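Local coordinates for replication protein B (Plasmid RSF1010, PDB 3H20) that acts as the primase of a broad-host-range plasmid, making primers on single-stranded DNA for replication in leading-strand mode, at residues R12-M17 with W39-V44; L221-S226 with Q248-R253. All coordinates share one frame; numbering follows the deposited sequence.

Contact 1 (R12-M17 with W39-V44); sequences RQLKAM and WSAAEV
L14 carries the whole of its segment's side of this contact through one methyl, CD1, which presses on the first turn of helix 41-46. That methyl lies 3.6 Å from the carbonyl O of A41 and 3.9 Å from A41 CB, with V44 CB close by at 4.0 Å, so a single carbon fills the notch between two residues one helical turn apart. The leucine reaches this far because CD1 extends anti to CA (chi2 177°). V44, with CG1 anti to its backbone N, brings CB and CG1 up to the same methyl. F22 and I63, on neighbouring strands, also touch L14 and complete the apolar packing.

The outer side is looser: the CA–CB bonds of A42 and K15 point away from the opposite segment, and both residues are exposed. At the entrance of helix 41-46 the polar groups bond among themselves. S40 N gives a 2.9 Å bond to E43 OE1, met on the anti side of the carboxylate and tilted 31° out of its plane, while E43 N returns a longer 3.2 Å bond to S40 OG. These reciprocal bonds make a capping box, which starts the helix right after edge strand 34-40, in a helix-on-sheet layer of the primase N-terminal domain.

Contact 2 (L221-S226 with Q248-R253); sequences LDEYRS and QKLASR
The carboxylate of E223 rests beside L250 and R253, with OE2 3.8 Å from L250 CG and 4.1 Å from R253 CD. The other flat group at this corner, the R253 guanidinium, sets one face over K249 CB, which sits above its centre at 4.1 Å. Although opposite charges come near here, E223 OE2 and R253 NH1 remain 4.9 Å apart; OE1 of E223 instead makes a salt bridge to R255, and R253 NH1 makes one to E227 OE2. The phenol ring of Y224 leads away from L250, and its OH is hydrogen-bonded to D243.

The apolar part turns on L250, whose side chain slides past that of E223 in the opposite direction. Its CD1 lies 3.8 Å from E223 CG, while CD2 meets Y224 CB at 3.9 Å, so the fork of the leucine spans two successive residues of helix 220-234 and comes up against the backbone N of Y224. E223 lays its methylenes along the leucine because CG stands roughly anti to the backbone N (chi1 -155°) and the chain runs extended beyond it. An alanine here, lacking CG and the carboxylate, would probably leave a gap beside L250 CD1 and R255 without its acidic mate. I260 of helix 257-267 also touches L250, so a third helix adds to the packing round this buried leucine. No hydrogen bond joins the two segments: an apolar centre with a polar margin at the end of helix 239-252 holds together two consecutive helices of the C-terminal helix bundle.

From the N terminus, contact 1 comes first: the chain leaves helix 6-17, runs out and back through strands 21-28 and 34-40, and closes that loop when helix 41-46 meets helix 6-17. It belongs to the sheet-containing N-terminal part. The chain then completes its two antiparallel sheets and passes along the long helix 179-206 before contact 2, which closes a second, largely helical loop where helix 239-252 returns to helix 220-234. The two loops lie in series, neither nested nor crossing. Their centres are 62 Å apart and their nearest atoms about 50 Å, on opposite sides of the chain's centre, so each ties together its own part of the fold.

Contact 1 (R12-M17 with W39-V44)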
# COMPACT_ATOMS: atom_id res chain seq x y z
N ARG A 12 -2.68 -17.01 -28.18
CA ARG A 12 -1.72 -15.93 -28.47
C ARG A 12 -1.38 -15.06 -27.26
O ARG A 12 -0.23 -14.69 -27.09
CB ARG A 12 -2.20 -15.01 -29.60
CG ARG A 12 -2.19 -15.65 -30.97
CD ARG A 12 -2.77 -14.71 -32.03
NE ARG A 12 -2.81 -15.39 -33.33
CZ ARG A 12 -3.25 -14.86 -34.47
NH1 ARG A 12 -3.72 -13.62 -34.51
NH2 ARG A 12 -3.22 -15.59 -35.58
N GLN A 13 -2.39 -14.75 -26.43
CA GLN A 13 -2.17 -13.93 -25.22
C GLN A 13 -1.26 -14.65 -24.20
O GLN A 13 -0.31 -14.05 -23.69
CB GLN A 13 -3.49 -13.46 -24.58
CG GLN A 13 -3.29 -12.59 -23.30
CD GLN A 13 -4.54 -11.83 -22.83
OE1 GLN A 13 -5.55 -11.72 -23.55
NE2 GLN A 13 -4.46 -11.27 -21.61
N LEU A 14 -1.56 -15.92 -23.92
CA LEU A 14 -0.71 -16.75 -23.03
C LEU A 14 0.74 -16.86 -23.52
O LEU A 14 1.67 -16.79 -22.70
CB LEU A 14 -1.30 -18.16 -22.82
CG LEU A 14 -2.74 -18.27 -22.29
CD1 LEU A 14 -3.21 -19.74 -22.23
CD2 LEU A 14 -2.91 -17.60 -20.94
N LYS A 15 0.94 -17.05 -24.82
CA LYS A 15 2.29 -17.14 -25.37
C LYS A 15 3.02 -15.81 -25.19
O LYS A 15 4.20 -15.81 -24.80
CB LYS A 15 2.29 -17.56 -26.85
CG LYS A 15 3.71 -17.63 -27.48
CD LYS A 15 3.64 -17.87 -28.99
CE LYS A 15 4.91 -17.42 -29.71
NZ LYS A 15 4.85 -17.80 -31.15
N ALA A 16 2.33 -14.70 -25.47
CA ALA A 16 2.94 -13.37 -25.40
C ALA A 16 3.28 -13.01 -23.95
O ALA A 16 4.29 -12.34 -23.68
CB ALA A 16 2.00 -12.33 -25.99
N MET A 17 2.42 -13.43 -23.03
CA MET A 17 2.68 -13.25 -21.60
C MET A 17 3.84 -14.14 -21.16
O MET A 17 4.72 -13.72 -20.41
CB MET A 17 1.43 -13.50 -20.77
CG MET A 17 0.37 -12.37 -20.91
SD MET A 17 -1.15 -12.73 -20.00
CE MET A 17 -0.67 -12.22 -18.34
N TRP A 39 -3.88 -21.96 -12.79
CA TRP A 39 -3.82 -22.95 -13.88
C TRP A 39 -2.58 -22.77 -14.75
O TRP A 39 -2.18 -21.64 -15.03
CB TRP A 39 -5.04 -22.77 -14.79
CG TRP A 39 -6.38 -23.23 -14.23
CD1 TRP A 39 -6.59 -24.25 -13.35
CD2 TRP A 39 -7.67 -22.71 -14.57
NE1 TRP A 39 -7.94 -24.38 -13.10
CE2 TRP A 39 -8.63 -23.45 -13.84
CE3 TRP A 39 -8.11 -21.69 -15.42
CZ2 TRP A 39 -10.00 -23.19 -13.92
CZ3 TRP A 39 -9.49 -21.43 -15.51
CH2 TRP A 39 -10.41 -22.19 -14.76
N SER A 40 -2.00 -23.88 -15.23
CA SER A 40 -1.01 -23.80 -16.33
C SER A 40 -1.69 -23.22 -17.58
O SER A 40 -2.92 -23.20 -17.66
CB SER A 40 -0.42 -25.18 -16.64
OG SER A 40 -1.42 -26.08 -17.09
N ALA A 41 -0.90 -22.75 -18.54
CA ALA A 41 -1.44 -22.33 -19.83
C ALA A 41 -2.32 -23.42 -20.48
O ALA A 41 -3.40 -23.12 -21.00
CB ALA A 41 -0.29 -21.90 -20.78
N ALA A 42 -1.86 -24.68 -20.42
CA ALA A 42 -2.63 -25.82 -20.94
C ALA A 42 -3.99 -25.96 -20.24
O ALA A 42 -5.00 -26.29 -20.89
CB ALA A 42 -1.81 -27.12 -20.80
N GLU A 43 -4.00 -25.73 -18.93
CA GLU A 43 -5.23 -25.80 -18.13
C GLU A 43 -6.19 -24.63 -18.42
O GLU A 43 -7.41 -24.82 -18.39
CB GLU A 43 -4.92 -25.93 -16.63
CG GLU A 43 -4.21 -27.23 -16.24
CD GLU A 43 -3.70 -27.25 -14.79
OE1 GLU A 43 -3.40 -26.18 -14.23
OE2 GLU A 43 -3.57 -28.36 -14.23
N VAL A 44 -5.65 -23.44 -18.71
CA VAL A 44 -6.48 -22.28 -19.10
C VAL A 44 -7.26 -22.63 -20.38
O VAL A 44 -8.48 -22.47 -20.45
CB VAL A 44 -5.65 -21.00 -19.32
CG1 VAL A 44 -6.55 -19.82 -19.74
CG2 VAL A 44 -4.84 -20.62 -18.05

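Contact 2 (L221-S226 with Q248-R253)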
# COMPACT_ATOMS: atom_id res chain seq x y z
N LEU A 221 5.94 5.85 33.08
CA LEU A 221 7.28 6.25 33.47
C LEU A 221 8.03 6.93 32.32
O LEU A 221 8.57 8.03 32.48
CB LEU A 221 8.06 5.04 34.00
CG LEU A 221 9.47 5.23 34.58
CD1 LEU A 221 9.44 6.08 35.85
CD2 LEU A 221 10.11 3.87 34.85
N ASP A 222 8.06 6.26 31.16
CA ASP A 222 8.70 6.80 29.95
C ASP A 222 8.07 8.13 29.55
O ASP A 222 8.76 9.05 29.12
CB ASP A 222 8.59 5.81 28.79
CG ASP A 222 9.13 4.42 29.13
OD1 ASP A 222 10.13 4.31 29.88
OD2 ASP A 222 8.54 3.44 28.63
N GLU A 223 6.75 8.19 29.70
CA GLU A 223 5.94 9.37 29.40
C GLU A 223 6.31 10.54 30.31
O GLU A 223 6.48 11.67 29.86
CB GLU A 223 4.46 9.01 29.58
CG GLU A 223 3.48 9.83 28.78
CD GLU A 223 2.06 9.28 28.86
OE1 GLU A 223 1.91 8.04 28.81
OE2 GLU A 223 1.11 10.08 28.97
N TYR A 224 6.43 10.24 31.60
CA TYR A 224 6.84 11.23 32.61
C TYR A 224 8.24 11.77 32.33
O TYR A 224 8.44 12.99 32.31
CB TYR A 224 6.74 10.62 34.01
CG TYR A 224 7.37 11.45 35.11
CD1 TYR A 224 6.69 12.53 35.69
CD2 TYR A 224 8.65 11.16 35.57
CE1 TYR A 224 7.28 13.30 36.69
CE2 TYR A 224 9.25 11.91 36.56
CZ TYR A 224 8.56 12.98 37.12
OH TYR A 224 9.17 13.72 38.10
N ARG A 225 9.20 10.87 32.11
CA ARG A 225 10.59 11.25 31.84
C ARG A 225 10.73 12.10 30.58
O ARG A 225 11.53 13.04 30.55
CB ARG A 225 11.47 10.00 31.75
CG ARG A 225 11.56 9.21 33.06
CD ARG A 225 11.97 7.77 32.82
NE ARG A 225 13.41 7.63 32.58
CZ ARG A 225 14.31 7.40 33.53
NH1 ARG A 225 13.95 7.29 34.81
NH2 ARG A 225 15.59 7.30 33.21
N SER A 226 9.94 11.77 29.56
CA SER A 226 9.92 12.53 28.31
C SER A 226 9.52 13.99 28.53
O SER A 226 10.20 14.91 28.07
CB SER A 226 8.98 11.87 27.30
OG SER A 226 9.27 12.29 25.98
N GLN A 248 0.09 16.95 35.14
CA GLN A 248 -1.08 17.49 34.44
C GLN A 248 -1.20 16.92 33.02
O GLN A 248 -2.30 16.61 32.57
CB GLN A 248 -1.05 19.02 34.41
CG GLN A 248 -2.29 19.63 33.76
CD GLN A 248 -2.11 21.06 33.31
OE1 GLN A 248 -1.03 21.63 33.45
NE2 GLN A 248 -3.17 21.64 32.73
N LYS A 249 -0.06 16.78 32.34
CA LYS A 249 -0.04 16.24 30.98
C LYS A 249 -0.42 14.76 30.94
O LYS A 249 -1.29 14.36 30.17
CB LYS A 249 1.32 16.47 30.32
CG LYS A 249 1.48 17.86 29.70
CD LYS A 249 2.93 18.30 29.69
CE LYS A 249 3.18 19.44 28.69
NZ LYS A 249 2.38 20.66 28.99
N LEU A 250 0.22 13.96 31.80
CA LEU A 250 -0.11 12.55 31.97
C LEU A 250 -1.58 12.31 32.37
O LEU A 250 -2.23 11.42 31.81
CB LEU A 250 0.83 11.89 32.99
CG LEU A 250 2.10 11.20 32.47
CD1 LEU A 250 3.02 12.17 31.73
CD2 LEU A 250 2.85 10.50 33.62
N ALA A 251 -2.09 13.10 33.31
CA ALA A 251 -3.49 12.97 33.75
C ALA A 251 -4.49 13.37 32.66
O ALA A 251 -5.54 12.73 32.51
CB ALA A 251 -3.74 13.77 35.01
N SER A 252 -4.16 14.41 31.90
CA SER A 252 -4.98 14.85 30.77
C SER A 252 -5.05 13.80 29.66
O SER A 252 -6.02 13.76 28.89
CB SER A 252 -4.44 16.16 30.20
OG SER A 252 -4.78 17.25 31.05
N ARG A 253 -4.01 12.96 29.58
CA ARG A 253 -3.94 11.90 28.57
C ARG A 253 -4.46 10.56 29.10
O ARG A 253 -4.36 9.53 28.43
CB ARG A 253 -2.52 11.80 28.00
CG ARG A 253 -2.13 13.02 27.16
CD ARG A 253 -0.62 13.19 26.96
NE ARG A 253 -0.30 14.57 26.58
CZ ARG A 253 0.93 15.07 26.42
NH1 ARG A 253 2.01 14.31 26.60
NH2 ARG A 253 1.08 16.34 26.07